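Local coordinates for protein major extracellular endoglucanase (Xanthomonas campestris pv. campestris, PDB 4TUF) that catalyses the endohydrolysis of (1->4)-beta-D-glucosidic linkages in cellulose, lichenin and cereal beta-D-glucans, through its family 5 TIM-barrel catalytic domain, at residues A[121-126]-A[168-173]; A[162-167]-A[217-222]; A[197-202]-A[210-215]; A[231-236]-A[270-275]. All blocks are in the same frame, centred on the assembly; numbering follows the deposited sequence.

The four contacts join successive parts of the barrel. Interactions 1 and 2 share the loop before helix 173-187, their centres about 14 Å apart; it folds on itself through backbone pairing of T163 with T171 and W173, and both contacts reach the phosphate of chain H. Interaction 3, about 10 Å from interaction 2 between centres, meets it where W164 O receives N201 ND2. G213 O takes the backbone N of H236, linking interaction 3 to interaction 4. Interactions 3 and 4 border the catalytic pair: side chain to side chain, W212 is about 3 Å from E157 (likely proton donor) and about 8 Å from E278 (likely nucleophile), and H236 ND1 is hydrogen-bonded to E157.

Interaction 1: residues A[121-126]-A[168-173]. With 2HP (dihydrogenphosphate ion), chain H.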
loop_
_atom_site.group_PDB
_atom_site.type_symbol
_atom_site.label_atom_id
_atom_site.label_comp_id
_atom_site.label_asym_id
_atom_site.label_seq_id
_atom_site.Cartn_x
_atom_site.Cartn_y
_atom_site.Cartn_z
ATOM N N LEU A 121 7.664 14.810 -0.277
ATOM C CA LEU A 121 7.607 14.914 1.171
ATOM C C LEU A 121 6.173 14.781 1.659
ATOM O O LEU A 121 5.242 14.691 0.862
ATOM C CB LEU A 121 8.201 16.244 1.628
ATOM C CG LEU A 121 9.576 16.588 1.057
ATOM C CD1 LEU A 121 10.005 17.978 1.481
ATOM C CD2 LEU A 121 10.581 15.551 1.510
ATOM N N TRP A 122 5.992 14.789 2.973
ATOM C CA TRP A 122 4.666 14.623 3.557
ATOM C C TRP A 122 3.864 15.924 3.492
ATOM O O TRP A 122 2.746 16.004 4.007
ATOM C CB TRP A 122 4.784 14.136 5.005
ATOM C CG TRP A 122 5.690 14.985 5.833
ATOM C CD1 TRP A 122 5.323 15.957 6.718
ATOM C CD2 TRP A 122 7.123 14.956 5.839
ATOM N NE1 TRP A 122 6.439 16.531 7.274
ATOM C CE2 TRP A 122 7.556 15.935 6.749
ATOM C CE3 TRP A 122 8.080 14.200 5.156
ATOM C CZ2 TRP A 122 8.903 16.175 7.001
ATOM C CZ3 TRP A 122 9.419 14.443 5.403
ATOM C CH2 TRP A 122 9.818 15.420 6.317
ATOM N N TYR A 123 4.437 16.939 2.851
ATOM C CA TYR A 123 3.799 18.248 2.758
ATOM C C TYR A 123 4.138 18.912 1.446
ATOM O O TYR A 123 5.149 18.581 0.822
ATOM C CB TYR A 123 4.235 19.153 3.907
ATOM C CG TYR A 123 5.723 19.484 3.927
ATOM C CD1 TYR A 123 6.641 18.634 4.541
ATOM C CD2 TYR A 123 6.202 20.657 3.358
ATOM C CE1 TYR A 123 7.988 18.940 4.570
ATOM C CE2 TYR A 123 7.547 20.972 3.386
ATOM C CZ TYR A 123 8.435 20.114 3.992
ATOM O OH TYR A 123 9.774 20.436 4.020
ATOM N N THR A 124 3.293 19.852 1.030
ATOM C CA THR A 124 3.535 20.611 -0.192
ATOM C C THR A 124 3.315 22.096 0.043
ATOM O O THR A 124 3.099 22.534 1.168
ATOM C CB THR A 124 2.616 20.166 -1.329
ATOM O OG1 THR A 124 1.277 20.575 -1.033
ATOM C CG2 THR A 124 2.659 18.656 -1.499
ATOM N N GLY A 125 3.343 22.869 -1.032
ATOM C CA GLY A 125 3.102 24.295 -0.931
ATOM C C GLY A 125 1.639 24.648 -0.726
ATOM O O GLY A 125 1.303 25.822 -0.609
ATOM N N SER A 126 0.767 23.640 -0.696
ATOM C CA SER A 126 -0.661 23.869 -0.471
ATOM C C SER A 126 -1.243 22.842 0.496
ATOM O O SER A 126 -2.455 22.756 0.671
ATOM C CB SER A 126 -1.437 23.833 -1.788
ATOM O OG SER A 126 -1.603 22.501 -2.248
ATOM N N ASN A 168 18.029 16.806 9.440
ATOM C CA ASN A 168 17.354 17.882 8.721
ATOM C C ASN A 168 15.843 17.751 8.813
ATOM O O ASN A 168 15.255 16.879 8.173
ATOM C CB ASN A 168 17.782 17.899 7.260
ATOM C CG ASN A 168 17.296 19.121 6.537
ATOM O OD1 ASN A 168 17.705 20.237 6.845
ATOM N ND2 ASN A 168 16.425 18.924 5.560
ATOM N N ALA A 169 15.216 18.622 9.601
ATOM C CA ALA A 169 13.804 18.449 9.943
ATOM C C ALA A 169 12.891 18.576 8.728
ATOM O O ALA A 169 11.836 17.947 8.668
ATOM C CB ALA A 169 13.400 19.449 11.004
ATOM N N ALA A 170 13.310 19.385 7.762
ATOM C CA ALA A 170 12.489 19.690 6.604
ATOM C C ALA A 170 12.321 18.502 5.669
ATOM O O ALA A 170 11.431 18.503 4.824
ATOM C CB ALA A 170 13.083 20.865 5.845
ATOM N N THR A 171 13.171 17.489 5.814
ATOM C CA THR A 171 13.199 16.389 4.856
ATOM C C THR A 171 13.234 14.993 5.486
ATOM O O THR A 171 13.057 13.998 4.785
ATOM C CB THR A 171 14.414 16.510 3.915
ATOM O OG1 THR A 171 15.622 16.504 4.685
ATOM C CG2 THR A 171 14.344 17.790 3.102
ATOM N N ASP A 172 13.468 14.910 6.792
ATOM C CA ASP A 172 13.602 13.607 7.444
ATOM C C ASP A 172 12.261 12.890 7.596
ATOM O O ASP A 172 11.479 13.185 8.498
ATOM C CB ASP A 172 14.268 13.753 8.815
ATOM C CG ASP A 172 15.788 13.799 8.727
ATOM O OD1 ASP A 172 16.339 13.510 7.640
ATOM O OD2 ASP A 172 16.433 14.113 9.752
ATOM N N TRP A 173 12.018 11.929 6.714
ATOM C CA TRP A 173 10.793 11.141 6.731
ATOM C C TRP A 173 10.613 10.354 8.025
ATOM O O TRP A 173 9.485 10.166 8.488
ATOM C CB TRP A 173 10.770 10.185 5.537
ATOM C CG TRP A 173 9.718 9.122 5.622
ATOM C CD1 TRP A 173 9.909 7.777 5.518
ATOM C CD2 TRP A 173 8.310 9.313 5.831
ATOM N NE1 TRP A 173 8.712 7.115 5.648
ATOM C CE2 TRP A 173 7.714 8.033 5.842
ATOM C CE3 TRP A 173 7.498 10.438 6.012
ATOM C CZ2 TRP A 173 6.344 7.846 6.034
ATOM C CZ3 TRP A 173 6.132 10.251 6.200
ATOM C CH2 TRP A 173 5.573 8.965 6.211
HETATM P P 2HP H . 15.546 15.999 13.138
HETATM O O1 2HP H . 14.290 16.424 13.869
HETATM O O2 2HP H . 16.183 14.816 13.840
HETATM O O3 2HP H . 15.202 15.601 11.724
HETATM O O4 2HP H . 16.509 17.167 13.110
#
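W122 meets the backbone of residues 169-173 and the ring of W173, and its indole carries most of this contact. The bond to CB points toward the other loop, and from CB the chain turns so that CG stands between the backbone N and the carbonyl carbon (chi1 52°). On the six-membered ring, CE3 comes to 3.9 Å from CE3 of W173, approaching that indole at its edge. CZ3 lies 3.8 Å from CA of W173. At the far corner, CH2 is 3.5 Å from both D172 O and T171 C, and CZ2 rests 3.8 Å from A169 O, which sits near the ring plane. A large flat group suits this place because its rim can follow a bending backbone atom by atom, while its polar NE1 is spent on E129 OE1. Over one face of the indole lie L121 CB and the edge of Y123, with CD1 offset toward the rim.

Y123 adds the polar link: its hydroxyl OH donates to A170 O over 2.7 Å, in the carbonyl plane and on a lone pair, with a C=O...O angle of 131°. L121 CD1 reaches the same carbonyl at 3.7 Å. D172 OD1 is hydrogen-bonded to the hydroxyls of T163 and T166, and OD2 lies 2.8 Å from O3 of the phosphate of chain H.

Both loops follow parallel barrel strands. Residues 121-126 connect strand 105-110 to helix 129-143, whose W132 also meets the W122 ring, and residues 168-173 lead from strand 149-153 into helix 173-187, with D172 at its N-cap position.

Interaction 2: residues A[162-167]-A[217-222]; sequences ATWGTG and QPLACT. With 2HP (dihydrogenphosphate ion), chain H.
Two loops of the TIM barrel meet where W164, in the loop that follows strand 149-153, lays its indole against P218 and L219 of a short helical turn ahead of strand 231-238. CG of W164 is anti to the backbone N and beside the carbonyl carbon (chi1 -175°); its CB bond points toward that turn. P218 CB sits over the five-membered ring in a CH-pi contact, 3.8 Å from its centroid and 28° off the normal, and the two side chains cross at about a right angle. Proline suits the spot because its ring offers compact CH groups to an aromatic face. L219 lies alongside the indole, its CD1 3.7 Å from CZ2, while its backbone N is over the same face as the proline.

The edge of the ring is used for polarity. NE1 donates to T222 O at 3.1 Å, nearly straight at 168°, with the oxygen in the ring plane and the N-H arriving on a lone pair, which satisfies the one polar atom of a buried indole. That carbonyl is presented by a turn in which P218 O accepts from both C221 N and T222 N, and the C221-C204 disulfide ties the turn to its own loop. G165, with a positive phi that glycine adopts readily, brings CA to 3.6 Å from T222 OG1. Farther along, G167 O is 2.9 Å from O4 of the phosphate of chain H.

Helix 173-187 borders the contact through N174, which touches W164 and T222 and accepts G165 N on OD1, while helix 257-266 packs against Q217 at the beginning of the turn.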
loop_
_atom_site.group_PDB
_atom_site.type_symbol
_atom_site.label_atom_id
_atom_site.label_comp_id
_atom_site.label_asym_id
_atom_site.label_seq_id
_atom_site.Cartn_x
_atom_site.Cartn_y
_atom_site.Cartn_z
ATOM N N ALA A 162 13.071 13.611 0.196
ATOM C CA ALA A 162 12.876 12.889 1.449
ATOM C C ALA A 162 14.177 12.258 1.921
ATOM O O ALA A 162 14.902 11.648 1.137
ATOM C CB ALA A 162 11.795 11.824 1.287
ATOM N N THR A 163 14.487 12.427 3.198
ATOM C CA THR A 163 15.664 11.787 3.768
ATOM C C THR A 163 15.294 11.043 5.050
ATOM O O THR A 163 14.125 10.978 5.429
ATOM C CB THR A 163 16.782 12.801 4.066
ATOM O OG1 THR A 163 16.303 13.789 4.988
ATOM C CG2 THR A 163 17.246 13.488 2.780
ATOM N N TRP A 164 16.299 10.484 5.710
ATOM C CA TRP A 164 16.083 9.651 6.882
ATOM C C TRP A 164 17.319 9.722 7.776
ATOM O O TRP A 164 18.394 9.258 7.398
ATOM C CB TRP A 164 15.792 8.213 6.452
ATOM C CG TRP A 164 15.424 7.254 7.550
ATOM C CD1 TRP A 164 16.056 7.084 8.745
ATOM C CD2 TRP A 164 14.363 6.293 7.521
ATOM N NE1 TRP A 164 15.442 6.093 9.473
ATOM C CE2 TRP A 164 14.400 5.591 8.743
ATOM C CE3 TRP A 164 13.379 5.965 6.586
ATOM C CZ2 TRP A 164 13.492 4.587 9.052
ATOM C CZ3 TRP A 164 12.479 4.967 6.895
ATOM C CH2 TRP A 164 12.538 4.292 8.117
ATOM N N GLY A 165 17.161 10.331 8.948
ATOM C CA GLY A 165 18.208 10.385 9.950
ATOM C C GLY A 165 19.385 11.296 9.655
ATOM O O GLY A 165 20.506 11.018 10.086
ATOM N N THR A 166 19.141 12.389 8.936
ATOM C CA THR A 166 20.212 13.321 8.583
ATOM C C THR A 166 20.265 14.535 9.506
ATOM O O THR A 166 21.170 15.361 9.401
ATOM C CB THR A 166 20.062 13.831 7.140
ATOM O OG1 THR A 166 18.861 14.606 7.032
ATOM C CG2 THR A 166 20.002 12.669 6.168
ATOM N N GLY A 167 19.290 14.646 10.403
ATOM C CA GLY A 167 19.216 15.790 11.296
ATOM C C GLY A 167 18.547 16.992 10.652
ATOM O O GLY A 167 18.498 18.075 11.239
ATOM N N GLN A 217 17.156 1.127 4.032
ATOM C CA GLN A 217 18.523 1.050 4.555
ATOM C C GLN A 217 18.825 1.967 5.756
ATOM O O GLN A 217 19.459 1.516 6.709
ATOM C CB GLN A 217 19.534 1.344 3.441
ATOM C CG GLN A 217 19.778 0.204 2.474
ATOM C CD GLN A 217 20.533 0.662 1.243
ATOM O OE1 GLN A 217 21.743 0.467 1.132
ATOM N NE2 GLN A 217 19.821 1.291 0.313
ATOM N N PRO A 218 18.383 3.245 5.723
ATOM C CA PRO A 218 18.754 4.120 6.846
ATOM C C PRO A 218 18.152 3.722 8.202
ATOM O O PRO A 218 18.563 4.267 9.228
ATOM C CB PRO A 218 18.220 5.490 6.409
ATOM C CG PRO A 218 18.170 5.425 4.931
ATOM C CD PRO A 218 17.746 4.014 4.637
ATOM N N LEU A 219 17.211 2.784 8.209
ATOM C CA LEU A 219 16.634 2.279 9.456
ATOM C C LEU A 219 17.682 1.567 10.316
ATOM O O LEU A 219 17.524 1.421 11.527
ATOM C CB LEU A 219 15.468 1.336 9.149
ATOM C CG LEU A 219 14.745 0.665 10.314
ATOM C CD1 LEU A 219 14.191 1.712 11.272
ATOM C CD2 LEU A 219 13.633 -0.229 9.794
ATOM N N ALA A 220 18.761 1.124 9.686
ATOM C CA ALA A 220 19.822 0.442 10.413
ATOM C C ALA A 220 20.616 1.417 11.283
ATOM O O ALA A 220 21.185 1.029 12.301
ATOM C CB ALA A 220 20.744 -0.279 9.442
ATOM N N CYS A 221 20.651 2.682 10.873
ATOM C CA CYS A 221 21.389 3.714 11.599
ATOM C C CYS A 221 20.474 4.494 12.527
ATOM O O CYS A 221 20.909 5.000 13.561
ATOM C CB CYS A 221 22.067 4.684 10.628
ATOM S SG CYS A 221 23.224 3.914 9.484
ATOM N N THR A 222 19.204 4.587 12.145
ATOM C CA THR A 222 18.254 5.444 12.840
ATOM C C THR A 222 16.932 4.729 13.066
ATOM O O THR A 222 16.037 4.783 12.226
ATOM C CB THR A 222 17.994 6.750 12.052
ATOM O OG1 THR A 222 19.242 7.314 11.622
ATOM C CG2 THR A 222 17.264 7.755 12.917
HETATM P P 2HP H . 15.546 15.999 13.138
HETATM O O1 2HP H . 14.290 16.424 13.869
HETATM O O2 2HP H . 16.183 14.816 13.840
HETATM O O3 2HP H . 15.202 15.601 11.724
HETATM O O4 2HP H . 16.509 17.167 13.110
#

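Interaction 3: residues A[197-202]-A[210-215]; sequences GITDNP and IFWGGN
N215 holds CG anti to its backbone N (chi1 -171°), on a CB bond that points toward the other chain; in T199, CG2 is anti to the carbonyl carbon and faces the chain at F211 and W212. The N215 amide uses ND2 to donate to T199 O at 2.8 Å, nearly straight at 168° and within the amide plane; ND2 is also hydrogen-bonded to S205 OG, while Q217 NE2 donates to OD1. T199 CG2 touches F211 O at 3.6 Å and W212 CD1 at 4.0 Å.

The backbones form a single antiparallel bridge: I198 N gives to N215 O at 2.9 Å, and N215 N returns to I198 O at 2.8 Å. G214 and N215 both face I198, a classic beta bulge, just after a type II turn from F211 to G214 whose third position, with positive phi, is filled by G213. Glycine suits position 197, where a side chain would run into N215 O; separately, G197 O receives a CA-H...O contact from G213 CA at 3.2 Å.

I210 brings CD1 to 3.5 Å from T199 O and also touches D200 OD1, which accepts from G208 N and from a water reaching I210 N weakly. W212, in the turn, touches E157, and its ring is stacked on that of H159.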
loop_
_atom_site.group_PDB
_atom_site.type_symbol
_atom_site.label_atom_id
_atom_site.label_comp_id
_atom_site.label_asym_id
_atom_site.label_seq_id
_atom_site.Cartn_x
_atom_site.Cartn_y
_atom_site.Cartn_z
ATOM N N GLY A 197 9.630 3.126 2.903
ATOM C CA GLY A 197 10.976 3.626 2.780
ATOM C C GLY A 197 11.027 4.930 2.011
ATOM O O GLY A 197 10.004 5.559 1.737
ATOM N N ILE A 198 12.243 5.343 1.681
ATOM C CA ILE A 198 12.469 6.525 0.874
ATOM C C ILE A 198 13.223 6.077 -0.370
ATOM O O ILE A 198 13.186 4.894 -0.717
ATOM C CB ILE A 198 13.256 7.585 1.652
ATOM C CG1 ILE A 198 14.610 7.019 2.086
ATOM C CG2 ILE A 198 12.458 8.024 2.876
ATOM C CD1 ILE A 198 15.599 8.069 2.536
ATOM N N THR A 199 13.898 6.997 -1.048
ATOM C CA THR A 199 14.776 6.591 -2.138
ATOM C C THR A 199 16.242 6.763 -1.729
ATOM O O THR A 199 16.685 6.139 -0.762
ATOM C CB THR A 199 14.467 7.360 -3.443
ATOM O OG1 THR A 199 14.332 8.758 -3.176
ATOM C CG2 THR A 199 13.173 6.850 -4.033
ATOM N N ASP A 200 16.992 7.585 -2.462
ATOM C CA ASP A 200 18.399 7.837 -2.130
ATOM C C ASP A 200 18.527 8.628 -0.832
ATOM O O ASP A 200 17.729 9.529 -0.563
ATOM C CB ASP A 200 19.100 8.594 -3.258
ATOM C CG ASP A 200 19.507 7.696 -4.413
ATOM O OD1 ASP A 200 19.161 6.494 -4.403
ATOM O OD2 ASP A 200 20.175 8.199 -5.344
ATOM N N ASN A 201 19.538 8.297 -0.033
ATOM C CA ASN A 201 19.764 8.988 1.230
ATOM C C ASN A 201 21.233 9.386 1.415
ATOM O O ASN A 201 22.141 8.634 1.066
ATOM C CB ASN A 201 19.302 8.109 2.390
ATOM C CG ASN A 201 19.042 8.899 3.649
ATOM O OD1 ASN A 201 18.217 9.809 3.653
ATOM N ND2 ASN A 201 19.732 8.547 4.732
ATOM N N PRO A 202 21.475 10.586 1.956
ATOM C CA PRO A 202 22.864 11.030 2.148
ATOM C C PRO A 202 23.651 10.256 3.215
ATOM O O PRO A 202 24.873 10.388 3.240
ATOM C CB PRO A 202 22.712 12.502 2.555
ATOM C CG PRO A 202 21.296 12.668 2.952
ATOM C CD PRO A 202 20.499 11.662 2.193
ATOM N N ILE A 210 16.757 2.800 -6.885
ATOM C CA ILE A 210 15.736 2.656 -5.852
ATOM C C ILE A 210 14.379 3.180 -6.324
ATOM O O ILE A 210 14.290 4.259 -6.911
ATOM C CB ILE A 210 16.144 3.395 -4.563
ATOM C CG1 ILE A 210 17.485 2.873 -4.050
ATOM C CG2 ILE A 210 15.084 3.230 -3.502
ATOM C CD1 ILE A 210 17.922 3.494 -2.751
ATOM N N PHE A 211 13.327 2.406 -6.076
ATOM C CA PHE A 211 11.968 2.823 -6.404
ATOM C C PHE A 211 11.385 3.662 -5.276
ATOM O O PHE A 211 11.823 3.550 -4.132
ATOM C CB PHE A 211 11.073 1.609 -6.666
ATOM C CG PHE A 211 11.414 0.855 -7.925
ATOM C CD1 PHE A 211 10.918 1.264 -9.150
ATOM C CD2 PHE A 211 12.220 -0.271 -7.878
ATOM C CE1 PHE A 211 11.224 0.568 -10.308
ATOM C CE2 PHE A 211 12.530 -0.969 -9.038
ATOM C CZ PHE A 211 12.031 -0.551 -10.251
ATOM N N TRP A 212 10.401 4.497 -5.602
ATOM C CA TRP A 212 9.732 5.338 -4.613
ATOM C C TRP A 212 9.239 4.514 -3.426
ATOM O O TRP A 212 8.578 3.495 -3.610
ATOM C CB TRP A 212 8.551 6.078 -5.238
ATOM C CG TRP A 212 8.918 7.106 -6.254
ATOM C CD1 TRP A 212 10.171 7.429 -6.683
ATOM C CD2 TRP A 212 8.014 7.955 -6.972
ATOM N NE1 TRP A 212 10.102 8.424 -7.637
ATOM C CE2 TRP A 212 8.789 8.766 -7.827
ATOM C CE3 TRP A 212 6.626 8.107 -6.977
ATOM C CZ2 TRP A 212 8.221 9.718 -8.673
ATOM C CZ3 TRP A 212 6.063 9.050 -7.823
ATOM C CH2 TRP A 212 6.859 9.841 -8.659
ATOM N N GLY A 213 9.569 4.957 -2.216
ATOM C CA GLY A 213 9.159 4.260 -1.010
ATOM C C GLY A 213 9.778 2.882 -0.895
ATOM O O GLY A 213 9.243 2.011 -0.209
ATOM N N GLY A 214 10.915 2.683 -1.557
ATOM C CA GLY A 214 11.505 1.359 -1.645
ATOM C C GLY A 214 12.768 1.109 -0.837
ATOM O O GLY A 214 13.213 -0.038 -0.742
ATOM N N ASN A 215 13.348 2.161 -0.258
ATOM C CA ASN A 215 14.609 2.029 0.473
ATOM C C ASN A 215 14.431 2.118 1.981
ATOM O O ASN A 215 13.966 3.132 2.498
ATOM C CB ASN A 215 15.607 3.098 0.022
ATOM C CG ASN A 215 17.007 2.873 0.580
ATOM O OD1 ASN A 215 17.338 1.785 1.053
ATOM N ND2 ASN A 215 17.836 3.904 0.517
HETATM O O HOH W 1 17.511 6.014 -6.733
#

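Interaction 4: residues A[231-236]-A[270-275]. With 2HP (dihydrogenphosphate ion), chain I.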
loop_
_atom_site.group_PDB
_atom_site.type_symbol
_atom_site.label_atom_id
_atom_site.label_comp_id
_atom_site.label_asym_id
_atom_site.label_seq_id
_atom_site.Cartn_x
_atom_site.Cartn_y
_atom_site.Cartn_z
ATOM N N LEU A 231 4.441 -1.272 14.759
ATOM C CA LEU A 231 5.180 -0.875 13.563
ATOM C C LEU A 231 5.203 -1.956 12.495
ATOM O O LEU A 231 5.690 -3.063 12.713
ATOM C CB LEU A 231 6.611 -0.491 13.919
ATOM C CG LEU A 231 7.499 -0.184 12.715
ATOM C CD1 LEU A 231 6.968 1.003 11.912
ATOM C CD2 LEU A 231 8.920 0.065 13.176
ATOM N N LEU A 232 4.674 -1.611 11.330
ATOM C CA LEU A 232 4.644 -2.511 10.189
ATOM C C LEU A 232 5.392 -1.840 9.044
ATOM O O LEU A 232 5.014 -0.753 8.610
ATOM C CB LEU A 232 3.197 -2.833 9.806
ATOM C CG LEU A 232 2.880 -3.691 8.579
ATOM C CD1 LEU A 232 3.368 -5.129 8.744
ATOM C CD2 LEU A 232 1.380 -3.660 8.308
ATOM N N LEU A 233 6.475 -2.456 8.580
ATOM C CA LEU A 233 7.250 -1.877 7.488
ATOM C C LEU A 233 6.662 -2.326 6.153
ATOM O O LEU A 233 6.388 -3.517 5.950
ATOM C CB LEU A 233 8.719 -2.279 7.587
ATOM C CG LEU A 233 9.528 -1.850 8.813
ATOM C CD1 LEU A 233 10.912 -2.460 8.727
ATOM C CD2 LEU A 233 9.626 -0.334 8.914
ATOM N N ALA A 234 6.462 -1.377 5.245
ATOM C CA ALA A 234 5.736 -1.669 4.013
ATOM C C ALA A 234 6.332 -0.993 2.780
ATOM O O ALA A 234 5.683 -0.160 2.156
ATOM C CB ALA A 234 4.272 -1.264 4.172
ATOM N N PRO A 235 7.561 -1.365 2.406
ATOM C CA PRO A 235 8.156 -0.723 1.235
ATOM C C PRO A 235 7.471 -1.153 -0.058
ATOM O O PRO A 235 6.667 -2.089 -0.058
ATOM C CB PRO A 235 9.602 -1.212 1.270
ATOM C CG PRO A 235 9.512 -2.545 1.913
ATOM C CD PRO A 235 8.426 -2.429 2.948
ATOM N N HIS A 236 7.790 -0.466 -1.145
ATOM C CA HIS A 236 7.294 -0.837 -2.456
ATOM C C HIS A 236 8.447 -1.346 -3.310
ATOM O O HIS A 236 9.603 -0.977 -3.096
ATOM C CB HIS A 236 6.622 0.355 -3.141
ATOM C CG HIS A 236 5.428 0.885 -2.412
ATOM N ND1 HIS A 236 4.586 1.831 -2.956
ATOM C CD2 HIS A 236 4.931 0.601 -1.183
ATOM C CE1 HIS A 236 3.625 2.111 -2.092
ATOM N NE2 HIS A 236 3.812 1.378 -1.008
ATOM N N GLY A 270 14.025 -10.097 9.263
ATOM C CA GLY A 270 14.303 -10.959 10.396
ATOM C C GLY A 270 14.085 -10.312 11.749
ATOM O O GLY A 270 13.987 -11.006 12.759
ATOM N N THR A 271 14.002 -8.985 11.777
ATOM C CA THR A 271 13.849 -8.268 13.042
ATOM C C THR A 271 12.627 -7.340 13.075
ATOM O O THR A 271 12.254 -6.834 14.134
ATOM C CB THR A 271 15.111 -7.446 13.361
ATOM O OG1 THR A 271 15.405 -6.576 12.262
ATOM C CG2 THR A 271 16.295 -8.366 13.591
ATOM N N HIS A 272 12.006 -7.118 11.921
ATOM C CA HIS A 272 10.798 -6.300 11.850
ATOM C C HIS A 272 9.686 -7.006 11.093
ATOM O O HIS A 272 9.947 -7.741 10.143
ATOM C CB HIS A 272 11.082 -4.961 11.171
ATOM C CG HIS A 272 11.986 -4.058 11.946
ATOM N ND1 HIS A 272 13.361 -4.154 11.889
ATOM C CD2 HIS A 272 11.714 -3.031 12.784
ATOM C CE1 HIS A 272 13.895 -3.229 12.665
ATOM N NE2 HIS A 272 12.918 -2.535 13.221
ATOM N N ALA A 273 8.444 -6.779 11.508
ATOM C CA ALA A 273 7.301 -7.199 10.708
ATOM C C ALA A 273 7.381 -6.466 9.384
ATOM O O ALA A 273 7.484 -5.238 9.363
ATOM C CB ALA A 273 5.989 -6.901 11.415
ATOM N N LEU A 274 7.357 -7.214 8.285
ATOM C CA LEU A 274 7.533 -6.616 6.968
ATOM C C LEU A 274 6.687 -7.292 5.899
ATOM O O LEU A 274 6.511 -8.510 5.890
ATOM C CB LEU A 274 9.010 -6.654 6.572
ATOM C CG LEU A 274 9.480 -5.865 5.345
ATOM C CD1 LEU A 274 10.919 -5.415 5.539
ATOM C CD2 LEU A 274 9.357 -6.689 4.067
ATOM N N LEU A 275 6.154 -6.471 5.006
ATOM C CA LEU A 275 5.459 -6.935 3.818
ATOM C C LEU A 275 5.587 -5.856 2.747
ATOM O O LEU A 275 6.020 -4.744 3.038
ATOM C CB LEU A 275 3.989 -7.248 4.125
ATOM C CG LEU A 275 3.119 -6.235 4.885
ATOM C CD1 LEU A 275 2.808 -4.987 4.075
ATOM C CD2 LEU A 275 1.823 -6.894 5.331
HETATM P P 2HP I . 17.834 -3.602 12.661
HETATM O O1 2HP I . 17.875 -4.311 13.997
HETATM O O2 2HP I . 16.809 -4.273 11.780
HETATM O O3 2HP I . 17.455 -2.155 12.868
HETATM O O4 2HP I . 19.190 -3.667 11.996
#
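L233 is gripped by the other chain through both halves of its backbone: its N donates to A273 O and its O accepts from L275 N, each at 3.1 Å, the second bond running nearly along the C=O axis (C=O...N 168°). Apolar side chains close both sides of this tight part. On one side L232 CD1 lies 4.0 Å from L275 CG and touches A273 CB, while L275 CD1 meets A234 CB at 4.0 Å; the small alanines leave room for the branched leucines. On the other, L274 CG packs near P235 CD, and both residues touch F265 of helix 257-266.

One residue bonding to two that flank its partner is the pattern of parallel strands, here where barrel strands 231-238 and 276-280 come together. The helix between them makes a beta-alpha-beta crossover, the repeating element of the TIM barrel. Beyond P235, H236 ND1 is hydrogen-bonded to E157.

Packing thins toward T271, which is exposed. H272 still contributes CB, 3.5 Å from L233 CD1, but its ring edge turns to the phosphate of chain I, with CE1 3.2 Å from O2. T271 OG1 donates to that same O2 at 2.7 Å and receives a weak bond from H272 ND1.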